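Local coordinates for protein glucoamylase (Thermoanaerobacterium thermosaccharolyticum, PDB 1LF6) that hydrolyses terminal alpha-1,4-linked glucose from the non-reducing ends of glucan chains, probably releasing beta-D-glucose, as a family 15 glycoside hydrolase, at residues 186-191 and 248-253. Sequence-based numbering, arbitrary orientation.
Unlike the reference sequence in segment 248-253: Gln252 (reference Gly).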
ATOM      1  N   VAL A 186     -18.561   8.491 -13.018  1.00 39.73           N
ATOM      2  CA  VAL A 186     -18.424   8.499 -11.565  1.00 37.39           C
ATOM      3  C   VAL A 186     -18.968   9.759 -10.901  1.00 36.12           C
ATOM      4  O   VAL A 186     -18.523  10.868 -11.189  1.00 36.89           O
ATOM      5  CB  VAL A 186     -16.948   8.321 -11.147  1.00 37.76           C
ATOM      6  CG1 VAL A 186     -16.836   8.312  -9.626  1.00 35.93           C
ATOM      7  CG2 VAL A 186     -16.397   7.028 -11.725  1.00 36.95           C
ATOM      8  N   TYR A 187     -19.924   9.575  -9.994  1.00 34.01           N
ATOM      9  CA  TYR A 187     -20.539  10.690  -9.277  1.00 33.92           C
ATOM     10  C   TYR A 187     -20.363  10.551  -7.768  1.00 32.55           C
ATOM     11  O   TYR A 187     -20.380   9.443  -7.229  1.00 33.85           O
ATOM     12  CB  TYR A 187     -22.046  10.755  -9.569  1.00 34.14           C
ATOM     13  CG  TYR A 187     -22.422  11.048 -11.002  1.00 35.87           C
ATOM     14  CD1 TYR A 187     -22.947  12.290 -11.363  1.00 36.48           C
ATOM     15  CD2 TYR A 187     -22.284  10.078 -11.993  1.00 36.66           C
ATOM     16  CE1 TYR A 187     -23.327  12.558 -12.676  1.00 37.27           C
ATOM     17  CE2 TYR A 187     -22.661  10.335 -13.311  1.00 37.40           C
ATOM     18  CZ  TYR A 187     -23.181  11.576 -13.643  1.00 38.17           C
ATOM     19  OH  TYR A 187     -23.546  11.828 -14.947  1.00 40.31           O
ATOM     20  N   THR A 188     -20.204  11.683  -7.093  1.00 31.33           N
ATOM     21  CA  THR A 188     -20.073  11.700  -5.645  1.00 29.31           C
ATOM     22  C   THR A 188     -21.095  12.680  -5.083  1.00 30.10           C
ATOM     23  O   THR A 188     -21.417  13.697  -5.708  1.00 29.07           O
ATOM     24  CB  THR A 188     -18.666  12.141  -5.184  1.00 29.74           C
ATOM     25  OG1 THR A 188     -18.482  13.539  -5.448  1.00 27.08           O
ATOM     26  CG2 THR A 188     -17.594  11.334  -5.910  1.00 28.95           C
ATOM     27  N   ALA A 189     -21.604  12.365  -3.900  1.00 30.24           N
ATOM     28  CA  ALA A 189     -22.590  13.204  -3.238  1.00 29.23           C
ATOM     29  C   ALA A 189     -22.161  13.424  -1.794  1.00 28.97           C
ATOM     30  O   ALA A 189     -22.004  12.467  -1.035  1.00 30.18           O
ATOM     31  CB  ALA A 189     -23.957  12.533  -3.286  1.00 29.14           C
ATOM     32  N   LEU A 190     -21.962  14.684  -1.424  1.00 28.14           N
ATOM     33  CA  LEU A 190     -21.558  15.032  -0.069  1.00 28.58           C
ATOM     34  C   LEU A 190     -22.790  15.551   0.675  1.00 30.07           C
ATOM     35  O   LEU A 190     -23.454  16.473   0.205  1.00 27.86           O
ATOM     36  CB  LEU A 190     -20.488  16.122  -0.108  1.00 27.65           C
ATOM     37  CG  LEU A 190     -19.543  16.282   1.083  1.00 28.23           C
ATOM     38  CD1 LEU A 190     -18.889  17.646   1.007  1.00 27.04           C
ATOM     39  CD2 LEU A 190     -20.290  16.147   2.384  1.00 30.73           C
ATOM     40  N   SER A 191     -23.088  14.964   1.830  1.00 31.35           N
ATOM     41  CA  SER A 191     -24.250  15.379   2.612  1.00 32.73           C
ATOM     42  C   SER A 191     -23.952  15.527   4.098  1.00 33.57           C
ATOM     43  O   SER A 191     -22.916  15.074   4.591  1.00 34.01           O
ATOM     44  CB  SER A 191     -25.396  14.382   2.421  1.00 33.50           C
ATOM     45  OG  SER A 191     -25.044  13.100   2.914  1.00 34.83           O
ATOM     46  N   LEU A 248     -20.379  10.755   2.454  1.00 26.81           N
ATOM     47  CA  LEU A 248     -19.957  10.875   1.065  1.00 26.35           C
ATOM     48  C   LEU A 248     -20.328   9.583   0.354  1.00 27.10           C
ATOM     49  O   LEU A 248     -19.815   8.507   0.683  1.00 25.06           O
ATOM     50  CB  LEU A 248     -18.448  11.099   0.972  1.00 26.83           C
ATOM     51  CG  LEU A 248     -17.863  11.129  -0.445  1.00 27.57           C
ATOM     52  CD1 LEU A 248     -18.385  12.338  -1.205  1.00 24.99           C
ATOM     53  CD2 LEU A 248     -16.338  11.167  -0.359  1.00 28.71           C
ATOM     54  N   SER A 249     -21.229   9.688  -0.616  1.00 26.76           N
ATOM     55  CA  SER A 249     -21.676   8.522  -1.357  1.00 27.63           C
ATOM     56  C   SER A 249     -21.230   8.570  -2.813  1.00 26.85           C
ATOM     57  O   SER A 249     -20.895   9.633  -3.341  1.00 27.70           O
ATOM     58  CB  SER A 249     -23.200   8.404  -1.261  1.00 29.04           C
ATOM     59  OG  SER A 249     -23.598   8.287   0.096  1.00 31.13           O
ATOM     60  N   PHE A 250     -21.236   7.404  -3.452  1.00 26.58           N
ATOM     61  CA  PHE A 250     -20.817   7.272  -4.840  1.00 27.79           C
ATOM     62  C   PHE A 250     -21.883   6.575  -5.673  1.00 29.21           C
ATOM     63  O   PHE A 250     -22.692   5.805  -5.149  1.00 28.12           O
ATOM     64  CB  PHE A 250     -19.517   6.468  -4.912  1.00 27.35           C
ATOM     65  CG  PHE A 250     -18.372   7.098  -4.167  1.00 27.22           C
ATOM     66  CD1 PHE A 250     -17.408   7.838  -4.844  1.00 27.43           C
ATOM     67  CD2 PHE A 250     -18.268   6.968  -2.787  1.00 25.08           C
ATOM     68  CE1 PHE A 250     -16.357   8.438  -4.157  1.00 26.97           C
ATOM     69  CE2 PHE A 250     -17.222   7.565  -2.090  1.00 27.30           C
ATOM     70  CZ  PHE A 250     -16.263   8.303  -2.777  1.00 26.42           C
ATOM     71  N   GLY A 251     -21.866   6.846  -6.973  1.00 31.24           N
ATOM     72  CA  GLY A 251     -22.820   6.237  -7.881  1.00 34.38           C
ATOM     73  C   GLY A 251     -22.429   6.486  -9.324  1.00 35.72           C
ATOM     74  O   GLY A 251     -21.512   7.261  -9.594  1.00 35.72           O
ATOM     75  N   GLN A 252     -23.117   5.830 -10.253  1.00 38.72           N
ATOM     76  CA  GLN A 252     -22.834   6.000 -11.676  1.00 41.97           C
ATOM     77  C   GLN A 252     -23.783   7.045 -12.264  1.00 42.39           C
ATOM     78  O   GLN A 252     -23.865   7.224 -13.482  1.00 41.56           O
ATOM     79  CB  GLN A 252     -23.001   4.666 -12.410  1.00 45.95           C
ATOM     80  CG  GLN A 252     -22.608   4.699 -13.884  1.00 49.94           C
ATOM     81  CD  GLN A 252     -22.912   3.392 -14.593  1.00 52.67           C
ATOM     82  OE1 GLN A 252     -24.064   2.952 -14.640  1.00 54.73           O
ATOM     83  NE2 GLN A 252     -21.881   2.765 -15.151  1.00 54.24           N
ATOM     84  N   SER A 253     -24.500   7.729 -11.379  1.00 43.02           N
ATOM     85  CA  SER A 253     -25.449   8.761 -11.780  1.00 43.03           C
ATOM     86  C   SER A 253     -25.794   9.624 -10.577  1.00 43.07           C
ATOM     87  O   SER A 253     -25.501   9.261  -9.437  1.00 43.95           O
ATOM     88  CB  SER A 253     -26.729   8.125 -12.339  1.00 42.19           C
ATOM     89  OG  SER A 253     -27.471   7.469 -11.323  1.00 40.23           O
TER
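Tyr187 O receives both the amide of Gly251, at 3.0 Å from its N, and a CA-H...O contact from Phe250 CA at 3.3 Å. This paired grip belongs to an antiparallel ladder in the beta-sandwich domain of the enzyme, where strands 186-192 and 243-251 are neighbours in one sheet and run antiparallel. Gly251 O accepts Tyr187 N at 2.8 Å, which makes Tyr187 and Gly251 a hydrogen-bonded pair. The pattern repeats at Ala189 and Ser249, and Ser249 N to Ala189 O is the straightest of the four bonds, with 167° at the hydrogen. Strand 176-183 continues the sheet beyond 186-191, and strand 132-141 beyond 248-251.

On the face bearing Thr188, Phe250 and Leu248, the Thr188 methyl CG2 lies obliquely beside the Phe250 ring, 3.6 Å from CE1. Both side chains point the same way; with CG2 anti to the carbonyl carbon, Thr188 OG1 sits between the backbone N and C (chi1 70°) and bonds to Tyr155 OH. Phe250 also stacks on Tyr64, and strand 70-80 packs against this face through Val72 and Ile75 on Leu248.

The other face, with Ala189 and Ser249, is overlaid by helix 254-266, whose Ala257 and Ala261 touch them. Ser253 is its N-cap, with OG bonded to Glu256 N. The turn into this helix crosses the Tyr187 ring: Tyr187 CD2 comes within 3.3 Å of Ser253 N. Ser253 CA lies over one face of the Tyr187 ring in a CH-pi contact, 3.7 Å from the centroid and offset toward the rim.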